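Side-chain contacts in delta toxin (Clostridium perfringens, PDB 2YGT), which probably damages host cells by inserting beta-barrel pores into their membranes, as a haemolytic, aerolysin-family toxin of a pathogenic bacterium: residues T20-N25 and Y146-S151; S44-D49 and V277-D282; F78-S81 and G85-R88; D110-N115 and N124-S129; S188-I191 and N195-F198. All coordinates share one frame; numbering follows the deposited sequence.

Interaction 1: residues T20-N25 and Y146-S151; sequences TIITQN and YAVSKS
Ile22 and Ala147 mark the nearest approach of the two backbones, with 6.6 Å between their CA atoms. No hydrogen bond joins 20-25 to 146-151, so the two segments meet through side chains and one carbonyl. Residues 20-24 run as a regular strand, while Ala147 sits in a classic beta bulge: it and Val148 both face Tyr128, and the Ala147 carbonyl oxygen lies against Ile22.

Ile22 carries the contact from its side. Its CG1 branch lies beside the backbone N and its CG2 methyl opposite that N (chi1 -51°), which opens the fork toward the bulge. Both methyls end near the same oxygen: Ile22 CG2 is 3.5 Å from Ala147 O, and Ile22 CD1 is 3.5 Å from it too. Ile22 CG2 also approaches Ala147 CB, at 4.2 Å. The tightest touch is between Ile22 CD1 and Val148 CG2 at 3.4 Å, a close methyl-to-methyl meeting in which the two side chains cross at about a right angle. All three residues are buried; the side chains that meet are all apolar, and the one polar atom they touch is the Ala147 carbonyl oxygen.

The contact lies where two sheets come together. Strand 19-24 is paired with 12-15 and 27-39, and Ile22 also rests on Lys13; strand 148-155 is hydrogen-bonded to 121-128 through Val148 and Tyr128. Strands 134-137, 121-128 and 148-155 form a small antiparallel sheet consistent with the folded pre-stem of leukocidin-type monomers, which Ile22 meets at its bulged end.

Interaction 2: residues S44-D49 and V277-D282; sequences SKITVD and VKFELD
Val48 sets its CG2 methyl squarely over the ring of Phe279, 4.0 Å from the ring centroid and only 12° off the normal, a CH-pi contact with the middle of the face. The other branch reaches the same ring further round: Val48 CG1 is 4.2 Å from Phe279 CE2. The two side chains arrive from opposite directions, and on Phe279 a chi1 of -74°, with CG anti to the carbonyl carbon, carries the ring across toward Val48.

Ile46 takes the edge instead. Its CG2 methyl lies near the plane of the ring, 4.2 Å from Phe279 CZ, and the same methyl meets Val277 CG2 at 4.3 Å. One isoleucine methyl thus bridges two residues of the facing strand, while Val48 covers the ring beside it. Every residue in this contact is buried and none offers a polar side-chain atom.

The strand segments 45-49 and 277-282 run nearly parallel, 17° apart, with 10.1 Å between their axes at closest approach. That spacing is the mark of two sheets packed face to face in a beta sandwich, here with their strands well aligned. On one side strand 45-54 lies between 27-39 and 61-72; on the other, strand 263-282 lies between 241-259 and 287-291, which send Ile246 and Ile288 onto Val48.

Interaction 3: residues F78-S81 and G85-R88; sequences FALS and GVMR
Val86 N donates to Phe78 O at 2.9 Å in a nearly straight bond (N-H...O 160°). Its return partner runs from Phe78 N to Val86 O at 3.1 Å, with the donor in the carbonyl plane. Together they make Phe78 and Val86 an antiparallel hydrogen-bonded pair in the hairpin of strands 76-79 and 84-99, and Ala79 with Gly85 follows as a non-hydrogen-bonded pair.

The paired side chains lie alongside each other, pointing the same way. With CG between the backbone N and the carbonyl carbon (chi1 60°), the Phe78 ring leans over the neighbouring strand, so that Val86 CB comes against one face, 4.0 Å from the ring centroid and displaced toward the rim. At the ring edge is Arg88, whose CD is 3.7 Å from Phe78 CE1; ring and guanidinium planes stand 60° apart. Val86 CG2 meets Leu80 CD2 at 3.9 Å.

The arginine is therefore divided by chemistry: its methylene carbons serve the aromatic edge, and its guanidinium goes on to a salt bridge with Asp270. Paired backbone bonds fix the register of the hairpin, while a CH-pi contact and aliphatic packing cover the Val86 face.

Interaction 4: residues D110-N115 and N124-S129; sequences DSVPKN and NTISYS
Val112 starts its contact at CB, which lies 3.8 Å from Asn124 CB as the two side chains slide past each other in opposite directions. Farther out, Val112 CG2 does most of the touching. With CG1 anti to the carbonyl carbon (chi1 -76°), Val112 CG2 falls between the backbone N and that carbon, and from there it meets Ile126 CG1 at 3.9 Å and Ile126 CD1 at 3.9 Å, with Asn124 CB again close by. Ile126 points off to one side at its base, but its CG1 branch swings back to the valine.

Strand 121-128 belongs to a three-stranded antiparallel sheet with 134-137 and 148-155, consistent with a pre-stem held folded on the body of the monomer, as in leukocidin-type toxins. Strand 107-112, which it meets here, is an edge strand of the large seven-stranded sheet. Just after Val112 comes a cis peptide bond, and the side chains of Pro113 and Asn124 cross at about a right angle.

Asp110, further back on strand 107-112, is a zinc ligand seen in this protein, though that zinc is not bound to this chain in the model. Its OD1 takes Ser111 N at 2.9 Å through the anti lone pair, a bent bond of 136°, while OD2 has a weak bond to Thr136.

Interaction 5: residues S188-I191 and N195-F198; sequences SWNI and NQMF
Asn195 ND2 comes within 3.3 Å of Ser188 O and yet makes no hydrogen bond with it, the angle being poor. The carbonyl instead lies against the flank of the asparagine, with Asn195 CB also 3.3 Å from Ser188 O. The amide spends its bonding elsewhere: ND2 gives a weak bond to Asn185 O, and OD1 accepts Met197 N at 2.9 Å, nearly straight at 165°. That second bond closes an Asx turn, in which the side chain folds back on the main chain two residues on and holds its own amide in position beside Ser188.

Both segments are free of regular helix or strand. They belong to the long loop region between strand 170-177 and helix 219-222, at the end of the elongated molecule far from the zinc sites, a place consistent with the rim of leukocidin-type toxins. Trp189 points away at its base, but its indole, with CG anti to the backbone N (chi1 -171°), returns to meet Asn195 N obliquely, CE3 being 3.5 Å from it.

Beyond that, Asn190 and Gln196 meet with their amide planes 68° apart. Gln196 NE2 touches Asn190 CB at 3.5 Å, a polar group against a methylene. Each amide oxygen looks to other partners: Gln196 OE1 takes Arg202 NE, and Asn190 OD1 accepts Val192 N and Tyr193 N.

Overall arrangement
From the N terminus, residues 20-25 open interaction 1, a loop that closes only at 146-151. Before it closes, 44-49 opens interaction 2, which runs on to 277-282, so the two cross. The hairpin of interaction 3 and then interaction 4 lie in series inside both loops; interaction 5 comes after interaction 1 has closed and is nested in interaction 2 alone. Interactions 1 and 4 sit side by side, sharing neighbouring strands 148-155 and 121-128, and tie the small three-stranded sheet to the seven-stranded sheet. Interaction 2 joins the two large sheets. Interactions 3 and 5 lie at the far end, touching where Met87 SD packs on Phe198 CB.

Interaction 1: residues T20-N25 and Y146-S151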
# COMPACT_ATOMS: atom_id res chain seq x y z
N THR A 20 -20.85 1.35 15.97
CA THR A 20 -21.92 1.19 15.00
C THR A 20 -22.72 -0.05 15.35
O THR A 20 -22.20 -1.17 15.34
CB THR A 20 -21.37 1.04 13.57
OG1 THR A 20 -20.62 2.21 13.21
CG2 THR A 20 -22.50 0.85 12.58
N ILE A 21 -24.00 0.14 15.69
CA ILE A 21 -24.88 -0.98 15.99
C ILE A 21 -25.60 -1.44 14.73
O ILE A 21 -26.38 -0.69 14.15
CB ILE A 21 -25.90 -0.63 17.09
CG1 ILE A 21 -25.20 -0.39 18.42
CG2 ILE A 21 -26.93 -1.75 17.23
CD1 ILE A 21 -24.58 0.99 18.55
N ILE A 22 -25.33 -2.67 14.32
CA ILE A 22 -25.85 -3.19 13.06
C ILE A 22 -26.87 -4.30 13.30
O ILE A 22 -26.56 -5.31 13.93
CB ILE A 22 -24.71 -3.71 12.18
CG1 ILE A 22 -23.62 -2.64 12.06
CG2 ILE A 22 -25.23 -4.11 10.81
CD1 ILE A 22 -22.24 -3.19 11.80
N THR A 23 -28.08 -4.10 12.79
CA THR A 23 -29.16 -5.05 12.99
C THR A 23 -29.68 -5.59 11.66
O THR A 23 -30.10 -4.82 10.79
CB THR A 23 -30.34 -4.41 13.76
OG1 THR A 23 -29.89 -3.98 15.05
CG2 THR A 23 -31.47 -5.40 13.92
N GLN A 24 -29.65 -6.90 11.50
CA GLN A 24 -30.14 -7.54 10.29
C GLN A 24 -31.01 -8.74 10.63
O GLN A 24 -30.52 -9.77 11.10
CB GLN A 24 -28.98 -7.97 9.39
CG GLN A 24 -29.40 -8.55 8.05
N ASN A 25 -32.32 -8.60 10.41
CA ASN A 25 -33.27 -9.66 10.68
C ASN A 25 -33.23 -10.15 12.13
O ASN A 25 -32.97 -11.32 12.39
CB ASN A 25 -33.06 -10.84 9.72
CG ASN A 25 -34.25 -11.79 9.69
OD1 ASN A 25 -35.39 -11.36 9.51
ND2 ASN A 25 -33.98 -13.08 9.86
N TYR A 146 -24.32 -6.27 2.93
CA TYR A 146 -23.44 -6.88 3.92
C TYR A 146 -23.57 -6.15 5.25
O TYR A 146 -23.82 -4.94 5.28
CB TYR A 146 -21.98 -6.87 3.45
CG TYR A 146 -21.67 -7.87 2.36
CD1 TYR A 146 -21.42 -9.21 2.66
CD2 TYR A 146 -21.63 -7.49 1.02
CE1 TYR A 146 -21.13 -10.13 1.67
CE2 TYR A 146 -21.35 -8.40 0.02
CZ TYR A 146 -21.10 -9.72 0.35
OH TYR A 146 -20.81 -10.63 -0.64
N ALA A 147 -23.41 -6.88 6.35
CA ALA A 147 -23.50 -6.27 7.67
C ALA A 147 -22.44 -5.20 7.86
O ALA A 147 -22.69 -4.16 8.47
CB ALA A 147 -23.39 -7.34 8.75
N VAL A 148 -21.24 -5.46 7.33
CA VAL A 148 -20.14 -4.50 7.40
C VAL A 148 -19.33 -4.55 6.12
O VAL A 148 -18.86 -5.61 5.71
CB VAL A 148 -19.19 -4.82 8.57
CG1 VAL A 148 -18.05 -3.80 8.61
CG2 VAL A 148 -19.94 -4.83 9.89
N SER A 149 -19.16 -3.41 5.47
CA SER A 149 -18.29 -3.34 4.30
C SER A 149 -17.29 -2.19 4.44
O SER A 149 -17.66 -1.08 4.81
CB SER A 149 -19.09 -3.20 3.01
OG SER A 149 -19.33 -1.85 2.70
N LYS A 150 -16.03 -2.48 4.14
CA LYS A 150 -14.97 -1.48 4.23
C LYS A 150 -14.32 -1.28 2.87
O LYS A 150 -13.83 -2.23 2.26
CB LYS A 150 -13.94 -1.92 5.28
CG LYS A 150 -12.73 -1.00 5.38
CD LYS A 150 -13.14 0.44 5.63
CE LYS A 150 -11.94 1.37 5.62
NZ LYS A 150 -12.34 2.80 5.50
N SER A 151 -14.31 -0.04 2.40
CA SER A 151 -13.75 0.27 1.09
C SER A 151 -12.28 0.67 1.15
O SER A 151 -11.86 1.38 2.06
CB SER A 151 -14.55 1.37 0.39
OG SER A 151 -15.69 0.82 -0.25

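Interaction 2: residues S44-D49 and V277-D282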
# COMPACT_ATOMS: atom_id res chain seq x y z
N SER A 44 8.20 8.69 6.42
CA SER A 44 7.09 7.91 5.90
C SER A 44 5.97 7.94 6.93
O SER A 44 6.23 8.06 8.12
CB SER A 44 7.51 6.46 5.63
OG SER A 44 8.27 6.36 4.44
N LYS A 45 4.73 7.85 6.47
CA LYS A 45 3.59 7.89 7.37
C LYS A 45 2.76 6.63 7.26
O LYS A 45 2.51 6.13 6.16
CB LYS A 45 2.73 9.12 7.07
CG LYS A 45 3.43 10.45 7.32
CD LYS A 45 2.71 11.59 6.62
N ILE A 46 2.35 6.10 8.40
CA ILE A 46 1.44 4.97 8.43
C ILE A 46 0.25 5.28 9.32
O ILE A 46 0.39 5.82 10.42
CB ILE A 46 2.13 3.68 8.92
CG1 ILE A 46 1.17 2.49 8.82
CG2 ILE A 46 2.63 3.84 10.34
CD1 ILE A 46 0.65 2.24 7.43
N THR A 47 -0.94 4.94 8.82
CA THR A 47 -2.17 5.06 9.59
C THR A 47 -2.93 3.75 9.51
O THR A 47 -3.19 3.24 8.42
CB THR A 47 -3.06 6.20 9.07
OG1 THR A 47 -2.49 7.46 9.43
CG2 THR A 47 -4.45 6.10 9.66
N VAL A 48 -3.29 3.21 10.66
CA VAL A 48 -4.09 1.99 10.70
C VAL A 48 -5.48 2.26 11.25
O VAL A 48 -5.63 2.82 12.34
CB VAL A 48 -3.41 0.88 11.52
CG1 VAL A 48 -2.22 0.32 10.77
CG2 VAL A 48 -3.00 1.40 12.90
N ASP A 49 -6.49 1.87 10.49
CA ASP A 49 -7.87 1.94 10.95
C ASP A 49 -8.34 0.53 11.26
O ASP A 49 -8.49 -0.29 10.36
CB ASP A 49 -8.77 2.57 9.89
CG ASP A 49 -8.38 3.99 9.55
OD1 ASP A 49 -7.99 4.74 10.47
OD2 ASP A 49 -8.46 4.37 8.36
N VAL A 277 7.12 -0.55 11.93
CA VAL A 277 6.36 -0.02 13.06
C VAL A 277 5.52 -1.12 13.69
O VAL A 277 4.85 -1.88 12.99
CB VAL A 277 5.45 1.14 12.63
CG1 VAL A 277 4.65 1.65 13.81
CG2 VAL A 277 6.28 2.26 12.03
N LYS A 278 5.55 -1.21 15.01
CA LYS A 278 4.79 -2.24 15.72
C LYS A 278 3.48 -1.69 16.30
O LYS A 278 3.44 -0.59 16.84
CB LYS A 278 5.63 -2.87 16.82
CG LYS A 278 6.78 -3.72 16.32
CD LYS A 278 7.39 -4.55 17.45
N PHE A 279 2.42 -2.48 16.19
CA PHE A 279 1.12 -2.10 16.74
C PHE A 279 0.55 -3.22 17.59
O PHE A 279 0.65 -4.39 17.23
CB PHE A 279 0.13 -1.76 15.62
CG PHE A 279 0.40 -0.44 14.96
CD1 PHE A 279 0.03 0.75 15.58
CD2 PHE A 279 0.99 -0.38 13.71
CE1 PHE A 279 0.27 1.96 14.98
CE2 PHE A 279 1.23 0.84 13.10
CZ PHE A 279 0.87 2.01 13.73
N GLU A 280 -0.05 -2.87 18.73
CA GLU A 280 -0.74 -3.85 19.55
C GLU A 280 -2.24 -3.69 19.41
O GLU A 280 -2.77 -2.58 19.44
CB GLU A 280 -0.34 -3.73 21.03
CG GLU A 280 -0.97 -4.82 21.90
CD GLU A 280 -0.54 -4.76 23.35
OE1 GLU A 280 -1.08 -3.93 24.11
OE2 GLU A 280 0.34 -5.56 23.74
N LEU A 281 -2.93 -4.82 19.25
CA LEU A 281 -4.38 -4.84 19.23
C LEU A 281 -4.93 -5.30 20.58
O LEU A 281 -4.60 -6.39 21.06
CB LEU A 281 -4.90 -5.76 18.12
CG LEU A 281 -4.96 -5.22 16.69
CD1 LEU A 281 -3.56 -5.06 16.11
CD2 LEU A 281 -5.79 -6.13 15.82
N ASP A 282 -5.75 -4.46 21.19
CA ASP A 282 -6.47 -4.86 22.38
C ASP A 282 -7.90 -5.22 21.97
O ASP A 282 -8.71 -4.34 21.69
CB ASP A 282 -6.45 -3.74 23.42
CG ASP A 282 -6.88 -4.21 24.80
OD1 ASP A 282 -7.85 -5.00 24.88
OD2 ASP A 282 -6.26 -3.79 25.79

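Interaction 3: residues F78-S81 and G85-R88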
# COMPACT_ATOMS: atom_id res chain seq x y z
N PHE A 78 20.25 15.72 -10.11
CA PHE A 78 21.50 16.46 -10.02
C PHE A 78 22.43 16.18 -11.19
O PHE A 78 22.33 15.15 -11.85
CB PHE A 78 22.21 16.19 -8.69
CG PHE A 78 22.57 14.74 -8.48
CD1 PHE A 78 21.65 13.85 -7.95
CD2 PHE A 78 23.83 14.28 -8.81
CE1 PHE A 78 21.98 12.52 -7.75
CE2 PHE A 78 24.17 12.95 -8.62
CZ PHE A 78 23.25 12.07 -8.09
N ALA A 79 23.33 17.12 -11.45
CA ALA A 79 24.31 16.97 -12.52
C ALA A 79 25.58 16.33 -11.98
O ALA A 79 26.10 16.73 -10.95
CB ALA A 79 24.62 18.32 -13.15
N LEU A 80 26.05 15.31 -12.68
CA LEU A 80 27.34 14.71 -12.38
C LEU A 80 28.37 15.56 -13.11
O LEU A 80 29.48 15.78 -12.63
CB LEU A 80 27.37 13.27 -12.86
CG LEU A 80 27.94 12.24 -11.89
CD1 LEU A 80 27.65 12.65 -10.45
CD2 LEU A 80 27.33 10.88 -12.19
N SER A 81 27.96 16.04 -14.28
CA SER A 81 28.73 17.01 -15.05
C SER A 81 27.78 17.66 -16.05
O SER A 81 26.57 17.42 -16.01
CB SER A 81 29.89 16.34 -15.79
OG SER A 81 29.44 15.73 -16.99
N GLY A 85 23.81 13.56 -16.37
CA GLY A 85 22.82 13.89 -15.36
C GLY A 85 22.20 12.66 -14.72
O GLY A 85 22.15 11.59 -15.33
N VAL A 86 21.73 12.81 -13.49
CA VAL A 86 21.17 11.69 -12.75
C VAL A 86 19.80 12.03 -12.17
O VAL A 86 19.62 13.09 -11.57
CB VAL A 86 22.09 11.25 -11.59
CG1 VAL A 86 21.47 10.08 -10.83
CG2 VAL A 86 23.48 10.89 -12.11
N MET A 87 18.85 11.13 -12.36
CA MET A 87 17.55 11.25 -11.71
C MET A 87 17.32 10.03 -10.82
O MET A 87 17.08 8.93 -11.32
CB MET A 87 16.43 11.37 -12.74
CG MET A 87 15.04 11.29 -12.13
SD MET A 87 13.72 11.13 -13.35
CE MET A 87 12.35 10.63 -12.31
N ARG A 88 17.41 10.23 -9.51
CA ARG A 88 17.11 9.17 -8.56
C ARG A 88 15.60 9.05 -8.38
O ARG A 88 14.92 10.06 -8.18
CB ARG A 88 17.84 9.41 -7.24
CG ARG A 88 19.35 9.35 -7.39
CD ARG A 88 20.09 9.75 -6.13
NE ARG A 88 19.87 8.81 -5.03
CZ ARG A 88 20.73 8.62 -4.03
NH1 ARG A 88 21.88 9.30 -4.01
NH2 ARG A 88 20.45 7.76 -3.07

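Interaction 4: residues D110-N115 and N124-S129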
# COMPACT_ATOMS: atom_id res chain seq x y z
N ASP A 110 -7.87 -13.02 5.32
CA ASP A 110 -8.03 -12.46 3.98
C ASP A 110 -7.40 -11.08 3.89
O ASP A 110 -7.18 -10.42 4.90
CB ASP A 110 -9.51 -12.40 3.58
CG ASP A 110 -9.73 -12.79 2.13
OD1 ASP A 110 -8.89 -12.44 1.28
OD2 ASP A 110 -10.75 -13.46 1.83
N SER A 111 -7.11 -10.65 2.66
CA SER A 111 -6.49 -9.35 2.44
C SER A 111 -6.71 -8.85 1.01
O SER A 111 -7.03 -9.63 0.11
CB SER A 111 -5.00 -9.40 2.76
OG SER A 111 -4.33 -10.36 1.97
N VAL A 112 -6.53 -7.55 0.82
CA VAL A 112 -6.64 -6.95 -0.50
C VAL A 112 -5.61 -5.83 -0.60
O VAL A 112 -5.26 -5.22 0.41
CB VAL A 112 -8.04 -6.37 -0.74
CG1 VAL A 112 -9.04 -7.49 -1.03
CG2 VAL A 112 -8.48 -5.55 0.47
N PRO A 113 -5.12 -5.55 -1.82
CA PRO A 113 -5.47 -6.17 -3.11
C PRO A 113 -5.01 -7.62 -3.23
O PRO A 113 -4.06 -8.02 -2.55
CB PRO A 113 -4.74 -5.31 -4.14
CG PRO A 113 -4.32 -4.07 -3.42
CD PRO A 113 -4.13 -4.47 -1.99
N LYS A 114 -5.67 -8.39 -4.09
CA LYS A 114 -5.29 -9.77 -4.35
C LYS A 114 -4.48 -9.86 -5.63
O LYS A 114 -4.61 -9.00 -6.51
CB LYS A 114 -6.52 -10.66 -4.51
CG LYS A 114 -7.46 -10.67 -3.32
CD LYS A 114 -8.68 -11.51 -3.64
CE LYS A 114 -9.68 -11.47 -2.51
NZ LYS A 114 -10.92 -12.21 -2.87
N ASN A 115 -3.66 -10.90 -5.73
CA ASN A 115 -2.89 -11.17 -6.93
C ASN A 115 -2.23 -9.92 -7.50
O ASN A 115 -1.40 -9.30 -6.84
CB ASN A 115 -3.78 -11.84 -7.99
CG ASN A 115 -4.36 -13.16 -7.51
OD1 ASN A 115 -5.55 -13.43 -7.69
ND2 ASN A 115 -3.52 -13.98 -6.88
N ASN A 124 -10.89 -1.63 -3.67
CA ASN A 124 -11.18 -2.94 -3.10
C ASN A 124 -12.23 -2.85 -2.00
O ASN A 124 -12.46 -1.78 -1.44
CB ASN A 124 -9.90 -3.58 -2.55
CG ASN A 124 -8.85 -3.77 -3.62
OD1 ASN A 124 -9.16 -3.88 -4.81
ND2 ASN A 124 -7.58 -3.82 -3.21
N THR A 125 -12.87 -3.98 -1.70
CA THR A 125 -13.93 -3.99 -0.70
C THR A 125 -13.84 -5.21 0.20
O THR A 125 -13.73 -6.34 -0.27
CB THR A 125 -15.30 -3.98 -1.37
OG1 THR A 125 -15.37 -2.90 -2.31
CG2 THR A 125 -16.40 -3.83 -0.33
N ILE A 126 -13.88 -4.97 1.51
CA ILE A 126 -13.92 -6.05 2.49
C ILE A 126 -15.30 -6.07 3.15
O ILE A 126 -15.67 -5.14 3.87
CB ILE A 126 -12.84 -5.87 3.57
CG1 ILE A 126 -11.45 -5.81 2.93
CG2 ILE A 126 -12.91 -7.00 4.59
CD1 ILE A 126 -10.31 -5.63 3.92
N SER A 127 -16.05 -7.13 2.91
CA SER A 127 -17.42 -7.22 3.42
C SER A 127 -17.57 -8.36 4.43
O SER A 127 -17.11 -9.47 4.20
CB SER A 127 -18.40 -7.41 2.26
OG SER A 127 -18.24 -6.38 1.31
N TYR A 128 -18.23 -8.05 5.54
CA TYR A 128 -18.44 -9.01 6.62
C TYR A 128 -19.92 -9.37 6.74
O TYR A 128 -20.79 -8.50 6.65
CB TYR A 128 -17.92 -8.43 7.94
CG TYR A 128 -18.11 -9.35 9.14
CD1 TYR A 128 -19.28 -9.31 9.89
CD2 TYR A 128 -17.12 -10.26 9.50
CE1 TYR A 128 -19.45 -10.14 10.99
CE2 TYR A 128 -17.29 -11.10 10.59
CZ TYR A 128 -18.45 -11.04 11.33
OH TYR A 128 -18.61 -11.87 12.41
N SER A 129 -20.20 -10.65 6.94
CA SER A 129 -21.56 -11.11 7.17
C SER A 129 -21.70 -11.66 8.58
O SER A 129 -20.77 -12.28 9.10
CB SER A 129 -21.93 -12.20 6.16
OG SER A 129 -21.95 -11.69 4.84

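Interaction 5: residues S188-I191 and N195-F198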
# COMPACT_ATOMS: atom_id res chain seq x y z
N SER A 188 13.79 -1.53 -21.56
CA SER A 188 13.97 -0.88 -22.86
C SER A 188 15.44 -0.56 -23.13
O SER A 188 16.12 0.05 -22.31
CB SER A 188 13.13 0.39 -22.94
OG SER A 188 11.76 0.12 -22.71
N TRP A 189 15.93 -0.98 -24.30
CA TRP A 189 17.27 -0.59 -24.72
C TRP A 189 17.37 -0.35 -26.23
O TRP A 189 17.27 -1.27 -27.03
CB TRP A 189 18.33 -1.60 -24.27
CG TRP A 189 19.72 -1.10 -24.52
CD1 TRP A 189 20.53 -1.40 -25.58
CD2 TRP A 189 20.46 -0.17 -23.71
NE1 TRP A 189 21.72 -0.73 -25.47
CE2 TRP A 189 21.70 0.04 -24.34
CE3 TRP A 189 20.18 0.51 -22.51
CZ2 TRP A 189 22.68 0.88 -23.81
CZ3 TRP A 189 21.15 1.35 -21.99
CH2 TRP A 189 22.38 1.53 -22.63
N ASN A 190 17.57 0.91 -26.59
CA ASN A 190 17.80 1.31 -27.96
C ASN A 190 19.30 1.47 -28.17
O ASN A 190 19.96 2.14 -27.38
CB ASN A 190 17.06 2.62 -28.25
CG ASN A 190 17.26 3.10 -29.68
OD1 ASN A 190 18.32 3.62 -30.03
ND2 ASN A 190 16.22 2.97 -30.49
N ILE A 191 19.84 0.85 -29.21
CA ILE A 191 21.29 0.84 -29.41
C ILE A 191 21.91 2.23 -29.51
O ILE A 191 23.10 2.40 -29.24
CB ILE A 191 21.72 0.01 -30.63
CG1 ILE A 191 20.95 0.43 -31.88
CG2 ILE A 191 21.54 -1.48 -30.34
CD1 ILE A 191 21.36 -0.33 -33.12
N ASN A 195 18.29 3.49 -22.75
CA ASN A 195 16.97 3.43 -22.14
C ASN A 195 16.39 4.83 -22.01
O ASN A 195 16.94 5.67 -21.30
CB ASN A 195 17.06 2.75 -20.76
CG ASN A 195 15.70 2.67 -20.07
OD1 ASN A 195 14.93 3.62 -20.08
ND2 ASN A 195 15.43 1.52 -19.45
N GLN A 196 15.28 5.07 -22.70
CA GLN A 196 14.73 6.43 -22.82
C GLN A 196 13.50 6.68 -21.96
O GLN A 196 12.74 7.62 -22.22
CB GLN A 196 14.39 6.73 -24.28
CG GLN A 196 15.43 6.28 -25.29
CD GLN A 196 14.86 6.18 -26.70
OE1 GLN A 196 14.56 7.20 -27.33
NE2 GLN A 196 14.72 4.96 -27.20
N MET A 197 13.29 5.85 -20.94
CA MET A 197 12.05 5.92 -20.17
C MET A 197 11.78 7.30 -19.55
O MET A 197 10.64 7.75 -19.53
CB MET A 197 11.97 4.80 -19.12
CG MET A 197 13.01 4.86 -18.02
SD MET A 197 13.02 3.33 -17.04
CE MET A 197 11.28 3.18 -16.64
N PHE A 198 12.82 7.97 -19.05
CA PHE A 198 12.63 9.29 -18.44
C PHE A 198 13.40 10.39 -19.17
O PHE A 198 13.66 11.45 -18.62
CB PHE A 198 13.01 9.26 -16.95
CG PHE A 198 12.20 8.30 -16.13
CD1 PHE A 198 10.81 8.35 -16.17
CD2 PHE A 198 12.81 7.36 -15.33
CE1 PHE A 198 10.06 7.46 -15.43
CE2 PHE A 198 12.06 6.47 -14.58
CZ PHE A 198 10.68 6.53 -14.63